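Local structure of HTPA Reductase (Selaginella moellendorffii, 5U5N) at residues E91-C94 / P99-M102; V115-G120 / K264-M269; Y122-P127 / V248-F253; S262-R265 / I270-L273. The protein probably catalyses the NAD(P)H-dependent reduction of 4-hydroxy-tetrahydrodipicolinate to tetrahydrodipicolinate, a step of lysine biosynthesis through the diaminopimelate pathway. All coordinates share one frame; numbering follows the deposited sequence.

Contact 1: residues E91-C94 / P99-M102; sequences EFYC and PFVM
Y93 and C94 of helix 86-95 pack against the ring of F100 on strand 100-102, one over a face and one at the edge, joining helix to sheet inside the beta-alpha-beta unit formed by strand 76-79, helix 86-95 and strand 100-102 of the Rossmann-like nucleotide-binding domain. Along the helix, E91 and F92 turn their side chains elsewhere, F92 to a cation-pi contact with R61, so the work falls to the next two residues. The first of these, Y93, points toward the strand and crosses the F100 side chain at about a right angle. Its CB lies 3.6 Å from F100 CD1, while Y93 CD2 sits over one face of the phenyl ring, off its centre, 3.6 Å from F100 CG. The two rings are oblique, their planes at 45° and their centroids 5.3 Å apart. The polar end of the tyrosine leaves the contact altogether: Y93 OH is hydrogen-bonded to OD2 of D79, which pins the far end of the ring while its near end packs on F100. F100 holds CG between its backbone N and carbonyl carbon (chi1 67°), and from there the ring projects from the strand toward the helix. C94, the last residue of this helical segment, adds a sulfur-aromatic contact at the ring's edge, with C94 SG 3.8 Å from F100 CE1.

Contact 2: residues V115-G120 / K264-M269; sequences VARKSG and KRLYNM
The carbonyl oxygen of G120 receives NH1 of R265 at 2.6 Å, a short distance but a weak hydrogen bond, because the N-H...O angle is only 127°. G120 O lies at the edge of the guanidinium, near its plane. R265 CG, anti to the carbonyl carbon (chi1 -55°), lies 3.5 Å from G120 O, and the bend at chi2 (-50°) then brings the guanidinium round to the same oxygen. A second polar tie holds this side chain, since R265 NE makes a weak hydrogen bond to O of S262. With an alanine here, the G120 carbonyl would probably lose this donor and the turn at the helix end its cover. G120 is the first residue beyond helix 109-119 and has positive phi, a conformation that glycine adopts readily. Beside this polar corner the contact is apolar and rather loose. L266 reaches toward the helix with both methyl branches: L266 CD2 lies 4.1 Å from CB of R117, and L266 CD1 is 4.4 Å from CB of A116. R117 is exposed, whereas A116 is buried. Helix 109-119 thus packs beside strand 266-267, the outermost strand of the five-stranded parallel sheet; A116 and L266 both also touch S123 and I125 of the adjoining strand 123-125, and V115 and S119 meet helix 86-95.

Contact 3: residues Y122-P127 / V248-F253; sequences YSIIAP and VDAVLF. With NAD (nicotinamide-adenine-dinucleotide), chain C.
The terminal methyl of I124 bears almost the whole of this contact, pressing on the helix at A250. I124 CD1 lies 3.7 Å from A250 CB and only 3.2 Å from A250 O, so the branch touches both the side chain and the backbone carbonyl of the same residue. The isoleucine gets there with CG1 anti to the carbonyl carbon (chi1 -70°) and with CD1 extended beyond it, which carries the methyl down from the strand onto the helix surface. Packing is slacker toward F253: its ring turns an edge to the same methyl, with I124 CD1 4.3 Å from F253 CD2. All three residues are buried, and V272 of helix 269-274 fills in beside I124 and F253. Here strand 123-125, the fourth of the five parallel strands of the Rossmann-like sheet, meets helix 241-259, which comes much later in the chain and covers one side of this sheet. The other end of the strand segment is quite different. Beyond I125 the chain leaves the sheet, and A126 and the exposed P127 meet the bound cofactor instead of the helix. P127 O is 3.0 Å from N7N, the carboxamide nitrogen of NAD, and A126 O is 3.6 Å from that nitrogen. One residue before A250, the partly exposed D249 forms salt bridges with R279 and K131.

Contact 4: residues S262-R265 / I270-L273; sequences SEKR and IDVL
K264 and D271 form a salt bridge, with K264 NZ 3.3 Å from D271 OD2 and 3.5 Å from D271 OD1. Both of the hydrogen bonds within it are weak, so the ammonium faces the carboxylate as a whole more than it grips one oxygen. The lysine is stretched out along its entire length, from CG anti to the backbone N (chi1 178°) to the ammonium, and this extension spans backbones that come no nearer than 10.8 Å between CA of K264 and CA of D271. A stronger partner of D271 is the backbone N of N268, which is hydrogen-bonded to D271 OD2. With an alanine at D271, the K264 ammonium would probably lose its counter-charge and the N268 amide its side-chain acceptor. Beyond the ammonium, only K264 CE also comes near the carboxylate, 3.9 Å from D271 OD2, and the lysine is exposed. From the same helix as D271, I270 and L273 pack against helix 131-146 and on F147 of the second subunit. The side chain of N268, the N-cap residue, turns to the backbone N of D271 while the D271 carboxylate accepts from the N of N268, a reciprocal pairing that fits a capping box at the start of helix 269-274.

In the fold
Contacts 1, 2 and 3 all reach the five-stranded parallel sheet of the nucleotide-binding domain, through the neighbouring strands 100-102, 123-125 and 266-267. Their centres lie 10 to 11 Å apart, while contact 4 is 9 Å from both contact 2 and contact 3 and 16 Å from contact 1. Along the chain, contact 1 closes first; contact 3 is nested within the long loop that contact 2 closes, and contact 4 follows, sharing K264 and R265 with contact 2. Backbone bonds join strands 100-102 and 266-267 to strand 123-125 from its two sides. The C-terminal part of the chain thereby returns to complete the sheet whose fourth strand leads to NAD.

Contact 1: residues E91-C94 / P99-M102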
loop_
_atom_site.group_PDB
_atom_site.type_symbol
_atom_site.label_atom_id
_atom_site.label_comp_id
_atom_site.label_asym_id
_atom_site.label_seq_id
_atom_site.Cartn_x
_atom_site.Cartn_y
_atom_site.Cartn_z
ATOM N N GLU A 91 17.346 -16.608 -27.299
ATOM C CA GLU A 91 17.250 -16.880 -28.723
ATOM C C GLU A 91 17.093 -18.355 -28.985
ATOM O O GLU A 91 16.343 -18.745 -29.867
ATOM C CB GLU A 91 18.427 -16.316 -29.464
ATOM C CG GLU A 91 18.359 -14.816 -29.529
ATOM C CD GLU A 91 19.726 -14.199 -29.774
ATOM O OE1 GLU A 91 20.434 -14.623 -30.722
ATOM O OE2 GLU A 91 20.098 -13.259 -29.023
ATOM N N PHE A 92 17.758 -19.177 -28.185
ATOM C CA PHE A 92 17.613 -20.605 -28.319
ATOM C C PHE A 92 16.168 -21.033 -28.011
ATOM O O PHE A 92 15.562 -21.748 -28.799
ATOM C CB PHE A 92 18.607 -21.333 -27.436
ATOM C CG PHE A 92 18.510 -22.807 -27.543
ATOM C CD1 PHE A 92 18.912 -23.450 -28.706
ATOM C CD2 PHE A 92 17.985 -23.563 -26.505
ATOM C CE1 PHE A 92 18.809 -24.813 -28.834
ATOM C CE2 PHE A 92 17.893 -24.947 -26.643
ATOM C CZ PHE A 92 18.312 -25.568 -27.808
ATOM N N TYR A 93 15.603 -20.566 -26.900
ATOM C CA TYR A 93 14.223 -20.928 -26.556
ATOM C C TYR A 93 13.240 -20.501 -27.625
ATOM O O TYR A 93 12.375 -21.290 -28.007
ATOM C CB TYR A 93 13.794 -20.360 -25.190
ATOM C CG TYR A 93 14.696 -20.754 -24.041
ATOM C CD1 TYR A 93 15.333 -22.013 -23.998
ATOM C CD2 TYR A 93 14.937 -19.863 -23.007
ATOM C CE1 TYR A 93 16.159 -22.365 -22.945
ATOM C CE2 TYR A 93 15.764 -20.200 -21.955
ATOM C CZ TYR A 93 16.368 -21.450 -21.924
ATOM O OH TYR A 93 17.181 -21.759 -20.859
ATOM N N CYS A 94 13.384 -19.271 -28.127
ATOM C CA CYS A 94 12.453 -18.754 -29.143
ATOM C C CYS A 94 12.548 -19.479 -30.492
ATOM O O CYS A 94 11.526 -19.715 -31.129
ATOM C CB CYS A 94 12.650 -17.254 -29.349
ATOM S SG CYS A 94 12.198 -16.250 -27.940
ATOM N N PRO A 99 8.258 -22.272 -24.566
ATOM C CA PRO A 99 7.855 -21.169 -23.672
ATOM C C PRO A 99 8.781 -21.062 -22.478
ATOM O O PRO A 99 9.225 -22.077 -21.984
ATOM C CB PRO A 99 6.426 -21.547 -23.236
ATOM C CG PRO A 99 6.266 -22.981 -23.565
ATOM C CD PRO A 99 7.229 -23.313 -24.668
ATOM N N PHE A 100 9.089 -19.844 -22.035
ATOM C CA PHE A 100 10.024 -19.681 -20.938
ATOM C C PHE A 100 9.718 -18.566 -19.943
ATOM O O PHE A 100 9.140 -17.544 -20.283
ATOM C CB PHE A 100 11.475 -19.538 -21.457
ATOM C CG PHE A 100 11.751 -18.283 -22.223
ATOM C CD1 PHE A 100 11.435 -18.191 -23.554
ATOM C CD2 PHE A 100 12.351 -17.191 -21.597
ATOM C CE1 PHE A 100 11.689 -17.035 -24.260
ATOM C CE2 PHE A 100 12.591 -16.016 -22.280
ATOM C CZ PHE A 100 12.264 -15.941 -23.620
ATOM N N VAL A 101 10.184 -18.793 -18.720
ATOM C CA VAL A 101 10.226 -17.818 -17.675
ATOM C C VAL A 101 11.688 -17.480 -17.410
ATOM O O VAL A 101 12.426 -18.322 -16.900
ATOM C CB VAL A 101 9.569 -18.384 -16.407
ATOM C CG1 VAL A 101 9.659 -17.370 -15.265
ATOM C CG2 VAL A 101 8.122 -18.758 -16.707
ATOM N N MET A 102 12.075 -16.241 -17.731
ATOM C CA MET A 102 13.445 -15.745 -17.597
ATOM C C MET A 102 13.572 -14.903 -16.340
ATOM O O MET A 102 13.074 -13.781 -16.303
ATOM C CB MET A 102 13.800 -14.918 -18.864
ATOM C CG MET A 102 15.149 -14.203 -18.881
ATOM S SD MET A 102 16.510 -15.392 -18.988
ATOM C CE MET A 102 16.385 -15.883 -20.711
#

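Contact 2: residues V115-G120 / K264-M269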
loop_
_atom_site.group_PDB
_atom_site.type_symbol
_atom_site.label_atom_id
_atom_site.label_comp_id
_atom_site.label_asym_id
_atom_site.label_seq_id
_atom_site.Cartn_x
_atom_site.Cartn_y
_atom_site.Cartn_z
ATOM N N VAL A 115 13.408 -10.290 -29.084
ATOM C CA VAL A 115 13.362 -11.662 -29.600
ATOM C C VAL A 115 12.101 -12.420 -29.133
ATOM O O VAL A 115 11.462 -13.125 -29.925
ATOM C CB VAL A 115 14.667 -12.403 -29.224
ATOM C CG1 VAL A 115 14.539 -13.899 -29.383
ATOM C CG2 VAL A 115 15.819 -11.912 -30.075
ATOM N N ALA A 116 11.748 -12.269 -27.859
ATOM C CA ALA A 116 10.550 -12.907 -27.306
ATOM C C ALA A 116 9.246 -12.411 -27.954
ATOM O O ALA A 116 8.388 -13.207 -28.329
ATOM C CB ALA A 116 10.506 -12.726 -25.793
ATOM N N ARG A 117 9.120 -11.094 -28.088
ATOM C CA ARG A 117 7.944 -10.459 -28.710
ATOM C C ARG A 117 7.864 -10.775 -30.202
ATOM O O ARG A 117 6.798 -11.142 -30.698
ATOM C CB ARG A 117 7.958 -8.940 -28.499
ATOM C CG ARG A 117 6.633 -8.252 -28.861
ATOM C CD ARG A 117 6.633 -6.732 -28.662
ATOM N NE ARG A 117 7.341 -6.364 -27.436
ATOM C CZ ARG A 117 8.559 -5.819 -27.351
ATOM N NH1 ARG A 117 9.286 -5.477 -28.427
ATOM N NH2 ARG A 117 9.055 -5.577 -26.145
ATOM N N LYS A 118 8.995 -10.653 -30.897
ATOM C CA LYS A 118 9.080 -10.875 -32.349
ATOM C C LYS A 118 8.713 -12.324 -32.732
ATOM O O LYS A 118 7.960 -12.539 -33.679
ATOM C CB LYS A 118 10.494 -10.515 -32.849
ATOM C CG LYS A 118 10.596 -10.067 -34.288
ATOM C CD LYS A 118 12.014 -9.790 -34.713
ATOM C CE LYS A 118 12.471 -8.479 -34.129
ATOM N NZ LYS A 118 13.010 -7.621 -35.200
ATOM N N SER A 119 9.227 -13.306 -31.990
ATOM C CA SER A 119 8.945 -14.721 -32.271
ATOM C C SER A 119 7.536 -15.157 -31.886
ATOM O O SER A 119 7.048 -16.177 -32.377
ATOM C CB SER A 119 9.957 -15.626 -31.575
ATOM O OG SER A 119 9.788 -15.584 -30.176
ATOM N N GLY A 120 6.899 -14.399 -30.999
ATOM C CA GLY A 120 5.563 -14.723 -30.519
ATOM C C GLY A 120 5.579 -15.896 -29.571
ATOM O O GLY A 120 4.613 -16.629 -29.495
ATOM N N LYS A 264 -1.958 -12.400 -26.503
ATOM C CA LYS A 264 -0.785 -11.853 -25.837
ATOM C C LYS A 264 0.198 -12.966 -25.449
ATOM O O LYS A 264 -0.207 -13.998 -24.900
ATOM C CB LYS A 264 -1.220 -11.046 -24.601
ATOM C CG LYS A 264 -0.077 -10.462 -23.811
ATOM C CD LYS A 264 -0.519 -9.427 -22.796
ATOM C CE LYS A 264 0.724 -8.891 -22.114
ATOM N NZ LYS A 264 0.489 -7.776 -21.176
ATOM N N ARG A 265 1.482 -12.734 -25.753
ATOM C CA ARG A 265 2.553 -13.738 -25.608
ATOM C C ARG A 265 3.582 -13.427 -24.540
ATOM O O ARG A 265 4.052 -14.347 -23.833
ATOM C CB ARG A 265 3.276 -13.933 -26.941
ATOM C CG ARG A 265 2.345 -14.292 -28.088
ATOM C CD ARG A 265 1.408 -15.449 -27.701
ATOM N NE ARG A 265 0.534 -15.913 -28.783
ATOM C CZ ARG A 265 0.887 -16.744 -29.762
ATOM N NH1 ARG A 265 2.120 -17.231 -29.855
ATOM N NH2 ARG A 265 -0.006 -17.086 -30.669
ATOM N N LEU A 266 3.938 -12.148 -24.440
ATOM C CA LEU A 266 4.965 -11.693 -23.542
ATOM C C LEU A 266 4.319 -11.008 -22.352
ATOM O O LEU A 266 3.663 -9.990 -22.507
ATOM C CB LEU A 266 5.901 -10.721 -24.277
ATOM C CG LEU A 266 7.018 -10.083 -23.450
ATOM C CD1 LEU A 266 7.833 -11.106 -22.654
ATOM C CD2 LEU A 266 7.972 -9.342 -24.403
ATOM N N TYR A 267 4.529 -11.589 -21.178
ATOM C CA TYR A 267 3.953 -11.157 -19.929
ATOM C C TYR A 267 5.094 -10.785 -19.017
ATOM O O TYR A 267 6.240 -11.134 -19.293
ATOM C CB TYR A 267 3.121 -12.273 -19.299
ATOM C CG TYR A 267 1.929 -12.708 -20.137
ATOM C CD1 TYR A 267 2.060 -13.658 -21.143
ATOM C CD2 TYR A 267 0.654 -12.146 -19.918
ATOM C CE1 TYR A 267 0.965 -14.050 -21.900
ATOM C CE2 TYR A 267 -0.445 -12.521 -20.654
ATOM C CZ TYR A 267 -0.301 -13.467 -21.648
ATOM O OH TYR A 267 -1.431 -13.804 -22.363
ATOM N N ASN A 268 4.774 -10.027 -17.973
ATOM C CA ASN A 268 5.687 -9.720 -16.891
ATOM C C ASN A 268 5.050 -10.097 -15.525
ATOM O O ASN A 268 3.998 -10.696 -15.484
ATOM C CB ASN A 268 6.102 -8.254 -16.993
ATOM C CG ASN A 268 4.931 -7.259 -16.720
ATOM O OD1 ASN A 268 3.871 -7.631 -16.260
ATOM N ND2 ASN A 268 5.142 -6.007 -17.025
ATOM N N MET A 269 5.716 -9.813 -14.427
ATOM C CA MET A 269 5.227 -10.218 -13.129
ATOM C C MET A 269 3.966 -9.450 -12.664
ATOM O O MET A 269 3.184 -9.970 -11.864
ATOM C CB MET A 269 6.362 -10.119 -12.111
ATOM C CG MET A 269 6.055 -10.616 -10.705
ATOM S SD MET A 269 5.399 -12.314 -10.496
ATOM C CE MET A 269 6.521 -13.220 -11.534
#

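Contact 3: residues Y122-P127 / V248-F253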
loop_
_atom_site.group_PDB
_atom_site.type_symbol
_atom_site.label_atom_id
_atom_site.label_comp_id
_atom_site.label_asym_id
_atom_site.label_seq_id
_atom_site.Cartn_x
_atom_site.Cartn_y
_atom_site.Cartn_z
ATOM N N TYR A 122 5.373 -17.651 -25.995
ATOM C CA TYR A 122 4.838 -17.452 -24.654
ATOM C C TYR A 122 5.977 -17.313 -23.649
ATOM O O TYR A 122 6.757 -18.243 -23.471
ATOM C CB TYR A 122 3.883 -18.584 -24.249
ATOM C CG TYR A 122 2.580 -18.531 -25.008
ATOM C CD1 TYR A 122 1.574 -17.630 -24.655
ATOM C CD2 TYR A 122 2.355 -19.353 -26.105
ATOM C CE1 TYR A 122 0.376 -17.579 -25.356
ATOM C CE2 TYR A 122 1.159 -19.309 -26.798
ATOM C CZ TYR A 122 0.186 -18.412 -26.422
ATOM O OH TYR A 122 -0.980 -18.353 -27.127
ATOM N N SER A 123 6.061 -16.151 -22.998
ATOM C CA SER A 123 7.121 -15.889 -22.032
ATOM C C SER A 123 6.741 -14.953 -20.892
ATOM O O SER A 123 5.824 -14.162 -20.994
ATOM C CB SER A 123 8.382 -15.325 -22.745
ATOM O OG SER A 123 8.035 -14.425 -23.766
ATOM N N ILE A 124 7.490 -15.073 -19.809
ATOM C CA ILE A 124 7.490 -14.110 -18.736
ATOM C C ILE A 124 8.941 -13.714 -18.577
ATOM O O ILE A 124 9.798 -14.539 -18.265
ATOM C CB ILE A 124 6.930 -14.706 -17.427
ATOM C CG1 ILE A 124 5.425 -14.948 -17.557
ATOM C CG2 ILE A 124 7.189 -13.759 -16.262
ATOM C CD1 ILE A 124 4.926 -16.008 -16.611
ATOM N N ILE A 125 9.216 -12.439 -18.789
ATOM C CA ILE A 125 10.531 -11.888 -18.581
ATOM C C ILE A 125 10.375 -10.900 -17.447
ATOM O O ILE A 125 9.737 -9.846 -17.597
ATOM C CB ILE A 125 11.071 -11.218 -19.871
ATOM C CG1 ILE A 125 11.322 -12.324 -20.914
ATOM C CG2 ILE A 125 12.355 -10.442 -19.591
ATOM C CD1 ILE A 125 11.515 -11.842 -22.327
ATOM N N ALA A 126 10.931 -11.257 -16.300
ATOM C CA ALA A 126 10.812 -10.397 -15.144
ATOM C C ALA A 126 12.090 -10.468 -14.320
ATOM O O ALA A 126 12.415 -11.539 -13.748
ATOM C CB ALA A 126 9.611 -10.822 -14.317
ATOM N N PRO A 127 12.828 -9.352 -14.258
ATOM C CA PRO A 127 14.037 -9.319 -13.451
ATOM C C PRO A 127 13.820 -9.188 -11.929
ATOM O O PRO A 127 14.799 -9.262 -11.180
ATOM C CB PRO A 127 14.779 -8.106 -14.021
ATOM C CG PRO A 127 13.692 -7.189 -14.460
ATOM C CD PRO A 127 12.559 -8.053 -14.898
ATOM N N VAL A 248 7.233 -20.217 -9.299
ATOM C CA VAL A 248 6.162 -21.215 -9.396
ATOM C C VAL A 248 4.840 -20.583 -9.890
ATOM O O VAL A 248 4.177 -21.069 -10.789
ATOM C CB VAL A 248 5.932 -21.932 -8.048
ATOM C CG1 VAL A 248 4.669 -22.794 -8.078
ATOM C CG2 VAL A 248 7.127 -22.805 -7.693
ATOM N N ASP A 249 4.479 -19.451 -9.296
ATOM C CA ASP A 249 3.271 -18.714 -9.700
ATOM C C ASP A 249 3.339 -18.245 -11.144
ATOM O O ASP A 249 2.349 -18.310 -11.864
ATOM C CB ASP A 249 3.052 -17.517 -8.802
ATOM C CG ASP A 249 2.916 -17.910 -7.329
ATOM O OD1 ASP A 249 2.430 -19.045 -7.018
ATOM O OD2 ASP A 249 3.294 -17.048 -6.478
ATOM N N ALA A 250 4.510 -17.779 -11.561
ATOM C CA ALA A 250 4.684 -17.340 -12.933
ATOM C C ALA A 250 4.429 -18.531 -13.873
ATOM O O ALA A 250 3.762 -18.390 -14.886
ATOM C CB ALA A 250 6.088 -16.734 -13.144
ATOM N N VAL A 251 4.926 -19.706 -13.512
ATOM C CA VAL A 251 4.798 -20.902 -14.377
ATOM C C VAL A 251 3.323 -21.312 -14.449
ATOM O O VAL A 251 2.837 -21.690 -15.505
ATOM C CB VAL A 251 5.657 -22.064 -13.857
ATOM C CG1 VAL A 251 5.176 -23.425 -14.375
ATOM C CG2 VAL A 251 7.109 -21.851 -14.233
ATOM N N LEU A 252 2.637 -21.230 -13.318
ATOM C CA LEU A 252 1.207 -21.535 -13.266
ATOM C C LEU A 252 0.396 -20.578 -14.129
ATOM O O LEU A 252 -0.472 -20.993 -14.857
ATOM C CB LEU A 252 0.699 -21.479 -11.837
ATOM C CG LEU A 252 1.148 -22.578 -10.886
ATOM C CD1 LEU A 252 0.589 -22.320 -9.511
ATOM C CD2 LEU A 252 0.736 -23.957 -11.388
ATOM N N PHE A 253 0.707 -19.287 -14.044
ATOM C CA PHE A 253 0.076 -18.291 -14.896
ATOM C C PHE A 253 0.347 -18.541 -16.375
ATOM O O PHE A 253 -0.586 -18.595 -17.163
ATOM C CB PHE A 253 0.505 -16.891 -14.461
ATOM C CG PHE A 253 -0.043 -15.770 -15.309
ATOM C CD1 PHE A 253 -1.297 -15.221 -15.068
ATOM C CD2 PHE A 253 0.707 -15.273 -16.366
ATOM C CE1 PHE A 253 -1.777 -14.186 -15.844
ATOM C CE2 PHE A 253 0.226 -14.220 -17.139
ATOM C CZ PHE A 253 -1.006 -13.673 -16.877
HETATM P PA NAD C . 24.693 -19.154 -9.753
HETATM O O1A NAD C . 26.051 -18.602 -10.151
HETATM O O2A NAD C . 24.474 -19.826 -8.412
HETATM O O5B NAD C . 24.174 -20.181 -10.855
HETATM C C5B NAD C . 23.999 -19.828 -12.213
HETATM C C4B NAD C . 24.203 -21.114 -13.005
HETATM O O4B NAD C . 23.948 -20.919 -14.395
HETATM C C3B NAD C . 25.619 -21.676 -12.880
HETATM O O3B NAD C . 25.585 -22.870 -12.076
HETATM C C2B NAD C . 26.092 -21.881 -14.328
HETATM O O2B NAD C . 26.879 -23.084 -14.486
HETATM C C1B NAD C . 24.772 -21.835 -15.123
HETATM N N9A NAD C . 24.821 -21.438 -16.556
HETATM C C8A NAD C . 25.611 -20.503 -17.123
HETATM N N7A NAD C . 25.369 -20.414 -18.451
HETATM C C5A NAD C . 24.399 -21.293 -18.755
HETATM C C6A NAD C . 23.685 -21.717 -19.980
HETATM N N6A NAD C . 23.962 -21.150 -21.174
HETATM N N1A NAD C . 22.738 -22.675 -19.879
HETATM C C2A NAD C . 22.446 -23.266 -18.700
HETATM N N3A NAD C . 23.069 -22.933 -17.543
HETATM C C4A NAD C . 24.034 -21.968 -17.505
HETATM O O3 NAD C . 23.636 -17.951 -9.974
HETATM P PN NAD C . 22.315 -17.727 -9.059
HETATM O O1N NAD C . 22.828 -17.327 -7.695
HETATM O O2N NAD C . 21.395 -18.925 -9.200
HETATM O O5D NAD C . 21.641 -16.509 -9.876
HETATM C C5D NAD C . 21.283 -16.701 -11.241
HETATM C C4D NAD C . 20.745 -15.437 -11.898
HETATM O O4D NAD C . 19.440 -15.159 -11.379
HETATM C C3D NAD C . 21.602 -14.187 -11.654
HETATM O O3D NAD C . 21.714 -13.388 -12.846
HETATM C C2D NAD C . 20.841 -13.433 -10.581
HETATM O O2D NAD C . 20.996 -12.015 -10.657
HETATM C C1D NAD C . 19.400 -13.806 -10.901
HETATM N N1N NAD C . 18.429 -13.626 -9.801
HETATM C C2N NAD C . 17.253 -13.065 -10.138
HETATM C C3N NAD C . 16.242 -12.848 -9.208
HETATM C C7N NAD C . 14.935 -12.198 -9.626
HETATM O O7N NAD C . 14.296 -11.586 -8.785
HETATM N N7N NAD C . 14.475 -12.266 -10.885
HETATM C C4N NAD C . 16.482 -13.228 -7.886
HETATM C C5N NAD C . 17.701 -13.806 -7.540
HETATM C C6N NAD C . 18.671 -13.998 -8.523
#

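Contact 4: residues S262-R265 / I270-L273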
loop_
_atom_site.group_PDB
_atom_site.type_symbol
_atom_site.label_atom_id
_atom_site.label_comp_id
_atom_site.label_asym_id
_atom_site.label_seq_id
_atom_site.Cartn_x
_atom_site.Cartn_y
_atom_site.Cartn_z
ATOM N N SER A 262 -3.808 -17.445 -25.570
ATOM C CA SER A 262 -3.947 -15.972 -25.528
ATOM C C SER A 262 -3.312 -15.338 -26.762
ATOM O O SER A 262 -2.325 -15.852 -27.291
ATOM C CB SER A 262 -3.280 -15.372 -24.299
ATOM O OG SER A 262 -3.931 -15.811 -23.122
ATOM N N GLU A 263 -3.892 -14.231 -27.208
ATOM C CA GLU A 263 -3.294 -13.425 -28.264
ATOM C C GLU A 263 -1.952 -12.859 -27.756
ATOM O O GLU A 263 -0.941 -12.885 -28.476
ATOM C CB GLU A 263 -4.255 -12.299 -28.701
ATOM C CG GLU A 263 -5.580 -12.799 -29.293
ATOM C CD GLU A 263 -5.950 -12.129 -30.618
ATOM O OE1 GLU A 263 -6.424 -10.957 -30.594
ATOM O OE2 GLU A 263 -5.766 -12.778 -31.688
ATOM N N LYS A 264 -1.958 -12.400 -26.503
ATOM C CA LYS A 264 -0.785 -11.853 -25.837
ATOM C C LYS A 264 0.198 -12.966 -25.449
ATOM O O LYS A 264 -0.207 -13.998 -24.900
ATOM C CB LYS A 264 -1.220 -11.046 -24.601
ATOM C CG LYS A 264 -0.077 -10.462 -23.811
ATOM C CD LYS A 264 -0.519 -9.427 -22.796
ATOM C CE LYS A 264 0.724 -8.891 -22.114
ATOM N NZ LYS A 264 0.489 -7.776 -21.176
ATOM N N ARG A 265 1.482 -12.734 -25.753
ATOM C CA ARG A 265 2.553 -13.738 -25.608
ATOM C C ARG A 265 3.582 -13.427 -24.540
ATOM O O ARG A 265 4.052 -14.347 -23.833
ATOM C CB ARG A 265 3.276 -13.933 -26.941
ATOM C CG ARG A 265 2.345 -14.292 -28.088
ATOM C CD ARG A 265 1.408 -15.449 -27.701
ATOM N NE ARG A 265 0.534 -15.913 -28.783
ATOM C CZ ARG A 265 0.887 -16.744 -29.762
ATOM N NH1 ARG A 265 2.120 -17.231 -29.855
ATOM N NH2 ARG A 265 -0.006 -17.086 -30.669
ATOM N N ILE A 270 3.759 -8.233 -13.176
ATOM C CA ILE A 270 2.495 -7.485 -12.912
ATOM C C ILE A 270 1.319 -8.281 -13.489
ATOM O O ILE A 270 0.290 -8.448 -12.837
ATOM C CB ILE A 270 2.466 -6.086 -13.594
ATOM C CG1 ILE A 270 3.610 -5.194 -13.114
ATOM C CG2 ILE A 270 1.104 -5.389 -13.424
ATOM C CD1 ILE A 270 3.609 -4.847 -11.662
ATOM N N ASP A 271 1.482 -8.764 -14.725
ATOM C CA ASP A 271 0.444 -9.589 -15.374
ATOM C C ASP A 271 0.109 -10.824 -14.545
ATOM O O ASP A 271 -1.025 -11.169 -14.461
ATOM C CB ASP A 271 0.891 -10.029 -16.784
ATOM C CG ASP A 271 1.135 -8.849 -17.723
ATOM O OD1 ASP A 271 0.357 -7.872 -17.681
ATOM O OD2 ASP A 271 2.103 -8.896 -18.491
ATOM N N VAL A 272 1.124 -11.472 -13.967
ATOM C CA VAL A 272 0.956 -12.649 -13.103
ATOM C C VAL A 272 0.133 -12.250 -11.860
ATOM O O VAL A 272 -0.786 -12.944 -11.495
ATOM C CB VAL A 272 2.307 -13.284 -12.667
ATOM C CG1 VAL A 272 2.125 -14.450 -11.697
ATOM C CG2 VAL A 272 3.129 -13.742 -13.865
ATOM N N LEU A 273 0.475 -11.134 -11.232
ATOM C CA LEU A 273 -0.271 -10.659 -10.041
ATOM C C LEU A 273 -1.756 -10.419 -10.374
ATOM O O LEU A 273 -2.637 -10.831 -9.646
ATOM C CB LEU A 273 0.387 -9.404 -9.472
ATOM C CG LEU A 273 1.698 -9.664 -8.732
ATOM C CD1 LEU A 273 2.528 -8.400 -8.579
ATOM C CD2 LEU A 273 1.473 -10.300 -7.365
#